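Local atomic coordinates of 4-dehydrase (Streptomyces venezuelae, PDB entry 2PO3), a protein that probably acts as a pyridoxal phosphate-dependent sugar aminotransferase in the biosynthesis of desosamine, binding a TDP-sugar joined to its cofactor as an external aldimine. Residues H85-T90 / A215-R220. Sequence-based numbering, arbitrary orientation.
Sequences HAAGLT and ADLAAR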
loop_
_atom_site.group_PDB
_atom_site.type_symbol
_atom_site.label_atom_id
_atom_site.label_comp_id
_atom_site.label_asym_id
_atom_site.label_seq_id
_atom_site.Cartn_x
_atom_site.Cartn_y
_atom_site.Cartn_z
ATOM N N HIS A 85 -13.813 -5.223 -3.836
ATOM C CA HIS A 85 -14.131 -4.444 -5.035
ATOM C C HIS A 85 -14.227 -5.279 -6.281
ATOM O O HIS A 85 -15.179 -5.108 -7.027
ATOM C CB HIS A 85 -13.254 -3.209 -5.296
ATOM C CG HIS A 85 -13.652 -1.997 -4.505
ATOM N ND1 HIS A 85 -14.977 -1.651 -4.280
ATOM C CD2 HIS A 85 -12.857 -1.055 -3.899
ATOM C CE1 HIS A 85 -14.941 -0.515 -3.569
ATOM N NE2 HIS A 85 -13.677 -0.123 -3.313
ATOM N N ALA A 86 -13.246 -6.158 -6.501
ATOM C CA ALA A 86 -13.233 -7.037 -7.678
ATOM C C ALA A 86 -14.492 -7.907 -7.786
ATOM O O ALA A 86 -14.995 -8.184 -8.872
ATOM C CB ALA A 86 -11.985 -7.937 -7.688
ATOM N N ALA A 87 -14.988 -8.344 -6.627
ATOM C CA ALA A 87 -16.156 -9.199 -6.526
ATOM C C ALA A 87 -17.491 -8.476 -6.510
ATOM O O ALA A 87 -18.548 -9.113 -6.537
ATOM C CB ALA A 87 -16.022 -10.103 -5.317
ATOM N N GLY A 88 -17.447 -7.152 -6.454
ATOM C CA GLY A 88 -18.672 -6.337 -6.426
ATOM C C GLY A 88 -19.501 -6.453 -5.149
ATOM O O GLY A 88 -20.723 -6.296 -5.199
ATOM N N LEU A 89 -18.824 -6.724 -4.026
ATOM C CA LEU A 89 -19.477 -6.887 -2.753
ATOM C C LEU A 89 -20.169 -5.624 -2.392
ATOM O O LEU A 89 -19.663 -4.575 -2.683
ATOM C CB LEU A 89 -18.490 -7.193 -1.608
ATOM C CG LEU A 89 -17.757 -8.497 -1.844
ATOM C CD1 LEU A 89 -16.935 -8.886 -0.610
ATOM C CD2 LEU A 89 -18.759 -9.589 -2.201
ATOM N N THR A 90 -21.314 -5.746 -1.743
ATOM C CA THR A 90 -22.063 -4.595 -1.316
ATOM C C THR A 90 -22.648 -4.845 0.059
ATOM O O THR A 90 -22.844 -5.969 0.538
ATOM C CB THR A 90 -23.235 -4.303 -2.287
ATOM O OG1 THR A 90 -24.037 -5.459 -2.414
ATOM C CG2 THR A 90 -22.703 -3.877 -3.650
ATOM N N ALA A 215 -9.835 -17.470 -12.377
ATOM C CA ALA A 215 -9.054 -16.624 -13.273
ATOM C C ALA A 215 -9.669 -15.280 -13.599
ATOM O O ALA A 215 -8.995 -14.271 -13.769
ATOM C CB ALA A 215 -8.776 -17.377 -14.557
ATOM N N ASP A 216 -10.976 -15.265 -13.721
ATOM C CA ASP A 216 -11.563 -14.024 -14.054
ATOM C C ASP A 216 -11.398 -13.098 -12.908
ATOM O O ASP A 216 -10.981 -11.976 -13.100
ATOM C CB ASP A 216 -13.023 -14.170 -14.502
ATOM C CG ASP A 216 -13.118 -14.806 -15.861
ATOM O OD1 ASP A 216 -12.224 -14.739 -16.684
ATOM O OD2 ASP A 216 -14.238 -15.455 -16.064
ATOM N N LEU A 217 -11.730 -13.610 -11.737
ATOM C CA LEU A 217 -11.628 -12.839 -10.514
ATOM C C LEU A 217 -10.224 -12.320 -10.343
ATOM O O LEU A 217 -10.010 -11.161 -9.972
ATOM C CB LEU A 217 -11.983 -13.727 -9.315
ATOM C CG LEU A 217 -11.877 -12.963 -8.016
ATOM C CD1 LEU A 217 -12.910 -11.828 -7.958
ATOM C CD2 LEU A 217 -12.062 -13.949 -6.874
ATOM N N ALA A 218 -9.284 -13.212 -10.627
ATOM C CA ALA A 218 -7.869 -12.893 -10.539
ATOM C C ALA A 218 -7.454 -11.732 -11.473
ATOM O O ALA A 218 -6.642 -10.867 -11.118
ATOM C CB ALA A 218 -7.020 -14.142 -10.755
ATOM N N ALA A 219 -8.024 -11.704 -12.674
ATOM C CA ALA A 219 -7.707 -10.682 -13.640
ATOM C C ALA A 219 -8.215 -9.352 -13.177
ATOM O O ALA A 219 -7.535 -8.341 -13.369
ATOM C CB ALA A 219 -8.422 -10.989 -14.924
ATOM N N ARG A 220 -9.422 -9.352 -12.593
ATOM C CA ARG A 220 -10.014 -8.102 -12.095
ATOM C C ARG A 220 -9.179 -7.483 -10.969
ATOM O O ARG A 220 -8.963 -6.271 -10.923
ATOM C CB ARG A 220 -11.447 -8.251 -11.591
ATOM C CG ARG A 220 -12.429 -8.612 -12.682
ATOM C CD ARG A 220 -13.832 -8.680 -12.120
ATOM N NE ARG A 220 -14.346 -7.374 -11.712
ATOM C CZ ARG A 220 -14.765 -6.477 -12.596
ATOM N NH1 ARG A 220 -14.720 -6.726 -13.923
ATOM N NH2 ARG A 220 -15.237 -5.312 -12.136
#
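Arg-220 reaches across to the last turn of helix 76-87 and gives its NE hydrogen to the main-chain oxygen of Ala-86. Its side chain begins with CB directed at the other segment and lying 4.0 Å from CB of Ala-86, where the backbones of 85-90 and 215-220 come nearest, 5.6 Å between the CA atoms of Ala-86 and Arg-220. CG stands anti to the carbonyl carbon, and the chain runs on extended to CD, which passes 3.5 Å from Ala-86 O. A bend at chi3 (68°) then turns NE to the same oxygen, at 3.0 Å. The N-H...O angle of 136° shows that this bond is far from straight; the donor nevertheless lies in the carbonyl plane, on a lone pair, while the oxygen sits at the guanidinium edge, tilted 20° out of that group's plane.

The oxygen belongs to the C-terminal end of its helix, where Gly-88, with positive phi, terminates the helix in a Schellman motif. In this fold type I aminotransferase architecture, helix 76-87 lies between strands 69-73 and 92-96 in the chain and helix 215-225 directly follows strand 208-212; Ala-87 touches Tyr-169 of strand 167-171, and Ala-218 touches His-69 of strand 69-73. An alanine in place of Arg-220, having neither NE nor CD, would probably leave Ala-86 O without this bond and open a gap beside the end of helix 76-87.

One turn earlier, Leu-217 adds the apolar half. Its CG is anti to the backbone N, which brings CD1 to 4.0 Å from CB of Ala-86; the same methyl lies 4.4 Å from CB of Ala-87, a looser approach. Ile-221 and Leu-224, farther along helix 215-225, also touch the Ala-86 methyl.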